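Local structure of hypothetical protein DR0819 (Deinococcus radiodurans, 1W3S) at residues A6-I11 and T29-L34; G57-Q62 and V71-L76; A101-G106 and Y138-L143. The protein probably takes part in DNA repair and in recombination by the RecF pathway, as a zinc-binding member of the RecO family. One frame throughout, in Å; residues are numbered along the deposited sequence.

Overall arrangement
From the N terminus, contact 1 closes first: strand 5-17 leads into strand 23-29, and the turn that follows brings 29-34 back against 6-11. Contact 2 then pairs 57-62 with 71-76 as a hairpin after a connection of eight residues. Contact 3 closes last, across helix 110-125 and the start of helix 129-143, joining the loop 101-106 to helix 129-143. The three lie in series, so none nests in or crosses another. Contacts 1 and 2, with centres 10 Å apart, share one sheet, where Arg8 and Ala6 probably bond by backbone to Val58 and Val60. Contact 3 belongs to the C-terminal helices; Lys33 packs on its loop, joining it to contact 1.

Contact 1: residues A6-I11 and T29-L34; sequences ANRSGI and TPQGKL
Arg8 contributes most of the strand's side of the contact, with its guanidinium against Thr29 and Gln31. CG lies beside the backbone N (chi1 -67°), and bends at chi2 and chi3 bring the flat group to the turn. Gln31 CB sits over one face, 3.5 Å above the guanidinium plane. The two side chains run past each other in opposite directions, Gln31 OE1 coming within 3.5 Å of Arg8 CD. An alanine in place of Arg8 would remove the group beneath Gln31 CB and is likely to leave the Gln31 side chain free to turn. The polar approach is less regular: Arg8 NH1 lies 2.6 Å from Thr29 OG1, at an angle too poor for a hydrogen bond. Gly32 N closes the type I turn on Thr29 O (2.9 Å), and Thr29 N and OG1 both bond back to Gly32 O. Pro30 CD lies 3.3 Å from Ser9 O, and Thr29 CG2 packs 4.0 Å from Gly10 CA, where a side chain would clash. The turn links antiparallel strands 23-29 and 32-38 of a five-stranded sheet, consistent with the OB-type N-terminal family; Ile11 packs on helix 110-125, and Lys33 salt-bridges Asp100 of helix 86-101.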
loop_
_atom_site.group_PDB
_atom_site.type_symbol
_atom_site.label_atom_id
_atom_site.label_comp_id
_atom_site.label_asym_id
_atom_site.label_seq_id
_atom_site.Cartn_x
_atom_site.Cartn_y
_atom_site.Cartn_z
ATOM N N ALA A 6 -25.164 -4.977 -6.121
ATOM C CA ALA A 6 -24.475 -3.922 -5.389
ATOM C C ALA A 6 -23.735 -2.983 -6.333
ATOM O O ALA A 6 -23.160 -3.411 -7.343
ATOM C CB ALA A 6 -23.508 -4.528 -4.377
ATOM N N ASN A 7 -23.787 -1.695 -5.999
ATOM C CA ASN A 7 -22.988 -0.676 -6.660
ATOM C C ASN A 7 -21.795 -0.350 -5.795
ATOM O O ASN A 7 -21.929 -0.151 -4.586
ATOM C CB ASN A 7 -23.808 0.577 -6.907
ATOM C CG ASN A 7 -25.049 0.287 -7.691
ATOM O OD1 ASN A 7 -26.086 -0.072 -7.123
ATOM N ND2 ASN A 7 -24.952 0.401 -9.008
ATOM N N ARG A 8 -20.625 -0.328 -6.428
ATOM C CA ARG A 8 -19.366 -0.072 -5.746
ATOM C C ARG A 8 -18.468 0.824 -6.595
ATOM O O ARG A 8 -18.471 0.769 -7.832
ATOM C CB ARG A 8 -18.651 -1.392 -5.462
ATOM C CG ARG A 8 -19.345 -2.296 -4.442
ATOM C CD ARG A 8 -19.404 -1.709 -3.037
ATOM N NE ARG A 8 -18.942 -2.641 -1.999
ATOM C CZ ARG A 8 -17.682 -3.062 -1.854
ATOM N NH1 ARG A 8 -16.743 -2.660 -2.695
ATOM N NH2 ARG A 8 -17.348 -3.905 -0.878
ATOM N N SER A 9 -17.712 1.671 -5.916
ATOM C CA SER A 9 -16.736 2.520 -6.571
ATOM C C SER A 9 -15.397 2.225 -5.955
ATOM O O SER A 9 -15.297 2.058 -4.743
ATOM C CB SER A 9 -17.085 3.996 -6.420
ATOM O OG SER A 9 -17.804 4.455 -7.557
ATOM N N GLY A 10 -14.378 2.141 -6.803
ATOM C CA GLY A 10 -13.037 1.848 -6.341
ATOM C C GLY A 10 -11.975 1.845 -7.421
ATOM O O GLY A 10 -12.233 2.130 -8.594
ATOM N N ILE A 11 -10.765 1.497 -6.999
ATOM C CA ILE A 11 -9.611 1.510 -7.876
ATOM C C ILE A 11 -9.152 0.080 -8.143
ATOM O O ILE A 11 -8.969 -0.694 -7.213
ATOM C CB ILE A 11 -8.503 2.343 -7.244
ATOM C CG1 ILE A 11 -8.920 3.809 -7.211
ATOM C CG2 ILE A 11 -7.164 2.170 -7.987
ATOM C CD1 ILE A 11 -8.202 4.600 -6.115
ATOM N N THR A 29 -12.225 -0.398 -2.448
ATOM C CA THR A 29 -13.349 0.536 -2.343
ATOM C C THR A 29 -13.420 1.038 -0.910
ATOM O O THR A 29 -12.817 0.450 -0.020
ATOM C CB THR A 29 -14.668 -0.190 -2.668
ATOM O OG1 THR A 29 -14.912 -1.169 -1.654
ATOM C CG2 THR A 29 -14.560 -0.987 -3.978
ATOM N N PRO A 30 -14.185 2.086 -0.660
ATOM C CA PRO A 30 -14.410 2.515 0.721
ATOM C C PRO A 30 -14.958 1.400 1.628
ATOM O O PRO A 30 -14.695 1.397 2.831
ATOM C CB PRO A 30 -15.408 3.655 0.574
ATOM C CG PRO A 30 -15.215 4.155 -0.828
ATOM C CD PRO A 30 -14.864 2.953 -1.637
ATOM N N GLN A 31 -15.676 0.439 1.050
ATOM C CA GLN A 31 -16.238 -0.669 1.827
ATOM C C GLN A 31 -15.316 -1.881 1.872
ATOM O O GLN A 31 -15.608 -2.858 2.561
ATOM C CB GLN A 31 -17.617 -1.061 1.299
ATOM C CG GLN A 31 -18.625 0.080 1.386
ATOM C CD GLN A 31 -18.468 1.096 0.263
ATOM O OE1 GLN A 31 -18.163 0.736 -0.891
ATOM N NE2 GLN A 31 -18.660 2.379 0.595
ATOM N N GLY A 32 -14.192 -1.815 1.170
ATOM C CA GLY A 32 -13.165 -2.841 1.304
ATOM C C GLY A 32 -12.770 -3.430 -0.024
ATOM O O GLY A 32 -13.245 -3.000 -1.069
ATOM N N LYS A 33 -11.888 -4.417 0.027
ATOM C CA LYS A 33 -11.473 -5.140 -1.162
ATOM C C LYS A 33 -12.677 -5.808 -1.784
ATOM O O LYS A 33 -13.556 -6.276 -1.074
ATOM C CB LYS A 33 -10.429 -6.197 -0.826
ATOM C CG LYS A 33 -9.054 -5.948 -1.421
ATOM C CD LYS A 33 -8.182 -7.213 -1.453
ATOM C CE LYS A 33 -7.390 -7.399 -0.158
ATOM N NZ LYS A 33 -6.610 -8.686 -0.153
ATOM N N LEU A 34 -12.711 -5.833 -3.111
ATOM C CA LEU A 34 -13.734 -6.536 -3.858
ATOM C C LEU A 34 -13.090 -7.288 -5.000
ATOM O O LEU A 34 -12.509 -6.676 -5.886
ATOM C CB LEU A 34 -14.768 -5.550 -4.423
ATOM C CG LEU A 34 -15.834 -6.178 -5.339
ATOM C CD1 LEU A 34 -16.757 -7.121 -4.558
ATOM C CD2 LEU A 34 -16.631 -5.105 -6.047
#

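Contact 2: residues G57-Q62 and V71-L76; sequences GVQVYQ and VKQAVL
Gly57 and Val75 form the most regular end of this antiparallel pairing. Gly57 N donates to Val75 O at 2.8 Å in a nearly straight bond, and Val75 N returns a bond of equal length to Gly57 O. Next to them, the non-hydrogen-bonded pair Val58 and Ala74 turns its side chains to the buried face, where Val58 CG1 meets Ala74 CB at 4.0 Å. Both residues also touch Leu50, and Val71 on the same face packs on Ala36 and Ala38 of strand 32-38. Val60 CG2 and Val71 CG2, 4.3 Å apart, continue this apolar row. The register slips by one residue between Gln59 and Val60, because Lys72 and Gln73 both face Gln59: a classic beta bulge. Gln59 O takes a good bond from Lys72 N (2.8 Å) and a weak one from Gln73 N (3.4 Å). The hairpin belongs to the five-stranded sheet of the N-terminal region, which the family places among OB folds. The opposite face, with Gln59, Gln73 and Val75, is much more exposed. Here Gln59 carries CG anti to its own backbone nitrogen while Gln73 holds CG between N and the carbonyl carbon (chi1 63°), and the two extended chains meet obliquely. The separation of Gln73 NE2 from Gln59 OE1, 2.5 Å, is unusually short and the N-H...O angle only 119°, so the bond is weak and its detail doubtful; the amide planes stand 69° apart. At the margin, Tyr61 CB passes Lys72 CG at 4.2 Å before both side chains lead away from the contact.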
loop_
_atom_site.group_PDB
_atom_site.type_symbol
_atom_site.label_atom_id
_atom_site.label_comp_id
_atom_site.label_asym_id
_atom_site.label_seq_id
_atom_site.Cartn_x
_atom_site.Cartn_y
_atom_site.Cartn_z
ATOM N N GLY A 57 -16.531 2.841 -11.408
ATOM C CA GLY A 57 -17.846 2.573 -10.804
ATOM C C GLY A 57 -18.459 1.316 -11.401
ATOM O O GLY A 57 -18.595 1.209 -12.623
ATOM N N VAL A 58 -18.792 0.348 -10.554
ATOM C CA VAL A 58 -19.341 -0.926 -11.035
ATOM C C VAL A 58 -20.658 -1.337 -10.379
ATOM O O VAL A 58 -20.910 -1.063 -9.198
ATOM C CB VAL A 58 -18.366 -2.121 -10.864
ATOM C CG1 VAL A 58 -17.125 -1.910 -11.671
ATOM C CG2 VAL A 58 -18.028 -2.378 -9.399
ATOM N N GLN A 59 -21.479 -2.013 -11.177
ATOM C CA GLN A 59 -22.619 -2.742 -10.659
ATOM C C GLN A 59 -22.294 -4.209 -10.770
ATOM O O GLN A 59 -21.927 -4.695 -11.830
ATOM C CB GLN A 59 -23.918 -2.436 -11.406
ATOM C CG GLN A 59 -25.092 -3.281 -10.863
ATOM C CD GLN A 59 -26.437 -2.725 -11.257
ATOM O OE1 GLN A 59 -26.928 -2.999 -12.369
ATOM N NE2 GLN A 59 -27.034 -1.928 -10.367
ATOM N N VAL A 60 -22.504 -4.901 -9.660
ATOM C CA VAL A 60 -21.916 -6.193 -9.435
ATOM C C VAL A 60 -23.003 -7.135 -8.869
ATOM O O VAL A 60 -23.700 -6.791 -7.917
ATOM C CB VAL A 60 -20.639 -6.013 -8.520
ATOM C CG1 VAL A 60 -20.919 -6.261 -7.052
ATOM C CG2 VAL A 60 -19.488 -6.875 -9.016
ATOM N N TYR A 61 -23.176 -8.292 -9.505
ATOM C CA TYR A 61 -24.139 -9.291 -9.054
ATOM C C TYR A 61 -23.397 -10.433 -8.386
ATOM O O TYR A 61 -22.411 -10.917 -8.917
ATOM C CB TYR A 61 -24.985 -9.838 -10.225
ATOM C CG TYR A 61 -25.977 -10.904 -9.780
ATOM C CD1 TYR A 61 -27.217 -10.552 -9.223
ATOM C CD2 TYR A 61 -25.655 -12.251 -9.860
ATOM C CE1 TYR A 61 -28.111 -11.517 -8.780
ATOM C CE2 TYR A 61 -26.536 -13.222 -9.421
ATOM C CZ TYR A 61 -27.763 -12.854 -8.884
ATOM O OH TYR A 61 -28.626 -13.828 -8.455
ATOM N N GLN A 62 -23.869 -10.863 -7.218
ATOM C CA GLN A 62 -23.368 -12.102 -6.615
ATOM C C GLN A 62 -24.435 -12.892 -5.863
ATOM O O GLN A 62 -24.987 -12.427 -4.877
ATOM C CB GLN A 62 -22.193 -11.856 -5.681
ATOM C CG GLN A 62 -21.499 -13.177 -5.359
ATOM C CD GLN A 62 -20.350 -13.055 -4.391
ATOM O OE1 GLN A 62 -20.267 -12.094 -3.609
ATOM N NE2 GLN A 62 -19.458 -14.041 -4.424
ATOM N N VAL A 71 -19.409 -8.573 -12.849
ATOM C CA VAL A 71 -19.544 -7.181 -13.261
ATOM C C VAL A 71 -20.609 -7.045 -14.355
ATOM O O VAL A 71 -20.475 -7.590 -15.449
ATOM C CB VAL A 71 -18.169 -6.610 -13.746
ATOM C CG1 VAL A 71 -18.320 -5.222 -14.315
ATOM C CG2 VAL A 71 -17.157 -6.603 -12.605
ATOM N N LYS A 72 -21.655 -6.285 -14.062
ATOM C CA LYS A 72 -22.763 -6.129 -14.992
ATOM C C LYS A 72 -22.706 -4.829 -15.760
ATOM O O LYS A 72 -23.031 -4.797 -16.943
ATOM C CB LYS A 72 -24.092 -6.313 -14.256
ATOM C CG LYS A 72 -24.304 -7.760 -13.825
ATOM C CD LYS A 72 -23.972 -8.718 -14.995
ATOM C CE LYS A 72 -24.354 -10.140 -14.724
ATOM N NZ LYS A 72 -24.503 -10.877 -16.013
ATOM N N GLN A 73 -22.291 -3.756 -15.104
ATOM C CA GLN A 73 -21.915 -2.548 -15.828
ATOM C C GLN A 73 -20.752 -1.885 -15.104
ATOM O O GLN A 73 -20.547 -2.100 -13.917
ATOM C CB GLN A 73 -23.120 -1.606 -16.052
ATOM C CG GLN A 73 -23.766 -1.054 -14.786
ATOM C CD GLN A 73 -25.270 -0.757 -14.953
ATOM O OE1 GLN A 73 -25.664 0.050 -15.811
ATOM N NE2 GLN A 73 -26.103 -1.405 -14.123
ATOM N N ALA A 74 -19.964 -1.127 -15.854
ATOM C CA ALA A 74 -18.720 -0.574 -15.352
ATOM C C ALA A 74 -18.464 0.718 -16.084
ATOM O O ALA A 74 -18.436 0.742 -17.314
ATOM C CB ALA A 74 -17.592 -1.542 -15.578
ATOM N N VAL A 75 -18.296 1.789 -15.315
ATOM C CA VAL A 75 -18.089 3.124 -15.859
ATOM C C VAL A 75 -16.783 3.705 -15.284
ATOM O O VAL A 75 -16.517 3.587 -14.087
ATOM C CB VAL A 75 -19.342 4.042 -15.578
ATOM C CG1 VAL A 75 -19.426 4.481 -14.132
ATOM C CG2 VAL A 75 -19.328 5.246 -16.461
ATOM N N LEU A 76 -15.963 4.297 -16.151
ATOM C CA LEU A 76 -14.718 4.964 -15.742
ATOM C C LEU A 76 -15.032 6.296 -15.054
ATOM O O LEU A 76 -15.546 7.215 -15.700
ATOM C CB LEU A 76 -13.802 5.209 -16.963
ATOM C CG LEU A 76 -12.592 6.155 -16.776
ATOM C CD1 LEU A 76 -11.582 5.618 -15.769
ATOM C CD2 LEU A 76 -11.906 6.423 -18.107
#

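Contact 3: residues A101-G106 and Y138-L143; sequences ALFQEG and YKLLGL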
loop_
_atom_site.group_PDB
_atom_site.type_symbol
_atom_site.label_atom_id
_atom_site.label_comp_id
_atom_site.label_asym_id
_atom_site.label_seq_id
_atom_site.Cartn_x
_atom_site.Cartn_y
_atom_site.Cartn_z
ATOM N N ALA A 101 -1.762 -6.988 -0.051
ATOM C CA ALA A 101 -1.131 -7.881 0.934
ATOM C C ALA A 101 -1.460 -7.476 2.360
ATOM O O ALA A 101 -1.845 -8.310 3.184
ATOM C CB ALA A 101 0.367 -7.884 0.742
ATOM N N LEU A 102 -1.270 -6.191 2.649
ATOM C CA LEU A 102 -1.785 -5.569 3.869
ATOM C C LEU A 102 -3.285 -5.605 3.689
ATOM O O LEU A 102 -3.745 -5.836 2.584
ATOM C CB LEU A 102 -1.292 -4.119 3.972
ATOM C CG LEU A 102 -1.128 -3.485 5.353
ATOM C CD1 LEU A 102 -0.028 -4.177 6.134
ATOM C CD2 LEU A 102 -0.817 -2.009 5.212
ATOM N N PHE A 103 -4.059 -5.395 4.742
ATOM C CA PHE A 103 -5.524 -5.409 4.618
ATOM C C PHE A 103 -6.068 -6.669 3.939
ATOM O O PHE A 103 -6.104 -6.751 2.691
ATOM C CB PHE A 103 -6.036 -4.223 3.788
ATOM C CG PHE A 103 -5.589 -2.885 4.283
ATOM C CD1 PHE A 103 -4.799 -2.065 3.484
ATOM C CD2 PHE A 103 -5.975 -2.429 5.534
ATOM C CE1 PHE A 103 -4.397 -0.822 3.928
ATOM C CE2 PHE A 103 -5.568 -1.186 5.988
ATOM C CZ PHE A 103 -4.777 -0.381 5.184
ATOM N N GLN A 104 -6.539 -7.634 4.724
ATOM C CA GLN A 104 -7.342 -8.687 4.108
ATOM C C GLN A 104 -8.856 -8.519 4.327
ATOM O O GLN A 104 -9.540 -9.380 4.884
ATOM C CB GLN A 104 -6.754 -10.075 4.385
ATOM C CG GLN A 104 -5.336 -10.163 3.748
ATOM C CD GLN A 104 -5.163 -11.354 2.814
ATOM O OE1 GLN A 104 -5.643 -12.453 3.105
ATOM N NE2 GLN A 104 -4.474 -11.139 1.682
ATOM N N GLU A 105 -9.304 -7.314 3.940
ATOM C CA GLU A 105 -10.619 -7.020 3.301
ATOM C C GLU A 105 -11.884 -6.949 4.176
ATOM O O GLU A 105 -12.189 -7.864 4.967
ATOM C CB GLU A 105 -10.847 -7.915 2.067
ATOM C CG GLU A 105 -11.296 -9.351 2.292
ATOM C CD GLU A 105 -10.882 -10.237 1.129
ATOM O OE1 GLU A 105 -9.887 -10.991 1.275
ATOM O OE2 GLU A 105 -11.525 -10.143 0.051
ATOM N N GLY A 106 -12.619 -5.844 3.998
ATOM C CA GLY A 106 -13.645 -5.406 4.957
ATOM C C GLY A 106 -12.932 -4.628 6.048
ATOM O O GLY A 106 -13.343 -3.526 6.425
ATOM N N TYR A 138 4.210 3.624 5.137
ATOM C CA TYR A 138 4.193 3.720 6.612
ATOM C C TYR A 138 2.863 4.238 7.124
ATOM O O TYR A 138 2.422 3.848 8.206
ATOM C CB TYR A 138 5.355 4.574 7.150
ATOM C CG TYR A 138 6.650 3.782 7.202
ATOM C CD1 TYR A 138 7.003 3.064 8.340
ATOM C CD2 TYR A 138 7.496 3.705 6.087
ATOM C CE1 TYR A 138 8.166 2.309 8.382
ATOM C CE2 TYR A 138 8.656 2.949 6.117
ATOM C CZ TYR A 138 8.983 2.251 7.269
ATOM O OH TYR A 138 10.135 1.506 7.312
ATOM N N LYS A 139 2.207 5.100 6.350
ATOM C CA LYS A 139 0.899 5.606 6.736
ATOM C C LYS A 139 -0.177 4.518 6.570
ATOM O O LYS A 139 -1.076 4.390 7.396
ATOM C CB LYS A 139 0.563 6.873 5.944
ATOM C CG LYS A 139 -0.281 7.876 6.729
ATOM C CD LYS A 139 0.548 8.773 7.670
ATOM C CE LYS A 139 -0.327 9.349 8.802
ATOM N NZ LYS A 139 -1.276 10.423 8.339
ATOM N N LEU A 140 -0.063 3.713 5.518
ATOM C CA LEU A 140 -0.942 2.551 5.335
ATOM C C LEU A 140 -0.754 1.499 6.433
ATOM O O LEU A 140 -1.737 0.946 6.930
ATOM C CB LEU A 140 -0.739 1.919 3.952
ATOM C CG LEU A 140 -1.759 2.133 2.801
ATOM C CD1 LEU A 140 -2.991 2.971 3.149
ATOM C CD2 LEU A 140 -1.073 2.702 1.582
ATOM N N LEU A 141 0.497 1.227 6.807
ATOM C CA LEU A 141 0.798 0.352 7.947
ATOM C C LEU A 141 0.018 0.758 9.204
ATOM O O LEU A 141 -0.558 -0.096 9.879
ATOM C CB LEU A 141 2.301 0.352 8.246
ATOM C CG LEU A 141 3.223 -0.826 7.852
ATOM C CD1 LEU A 141 2.580 -1.893 6.974
ATOM C CD2 LEU A 141 4.494 -0.300 7.209
ATOM N N GLY A 142 -0.004 2.057 9.504
ATOM C CA GLY A 142 -0.779 2.592 10.625
ATOM C C GLY A 142 -2.270 2.268 10.617
ATOM O O GLY A 142 -2.811 1.783 11.617
ATOM N N LEU A 143 -2.937 2.538 9.494
ATOM C CA LEU A 143 -4.386 2.295 9.365
ATOM C C LEU A 143 -4.748 0.813 9.341
ATOM O O LEU A 143 -5.898 0.450 9.600
ATOM C CB LEU A 143 -4.943 2.943 8.096
ATOM C CG LEU A 143 -4.909 4.462 7.990
ATOM C CD1 LEU A 143 -5.701 4.900 6.761
ATOM C CD2 LEU A 143 -5.451 5.131 9.259
#
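Leu102 sends its fork from just beyond the end of helix 86-101 onto the last turn of helix 129-143, within the helical C-terminal region and away from the zinc site. Its CB points toward that helix, and CG stands roughly anti to the backbone nitrogen (chi1 -152°), placing the two methyls against different neighbours. CD1 meets Leu141 CD1 at 3.6 Å, the two leucine side chains crossing at about a right angle. CD2 lies against the backbone of Leu140, 3.5 Å from its carbonyl O, and reaches Leu140 CB at 4.1 Å. The next residue, Phe103, comes in from the loop with the far rim of its ring. CE1 touches Leu140 CG at 4.1 Å, while CZ is 3.7 Å from Leu140 O in an oblique approach. CE2 meets Leu143 O at 4.0 Å, with that oxygen at the ring edge and near its plane. Phe103 also packs edge-to-face with Phe108 and lies against Ala112 of helix 110-125, so its ring is held between these residues and helix 129-143. Leu141 continues the apolar layer onto Leu218 and Phe221 of helix 211-225. The side-chain contacts are apolar, between aliphatic and ring carbons, and the polar atoms touched are backbone carbonyls met by carbon. Between these two segments the approach thus appears to rest on the fit of hydrocarbon shapes in a largely buried place.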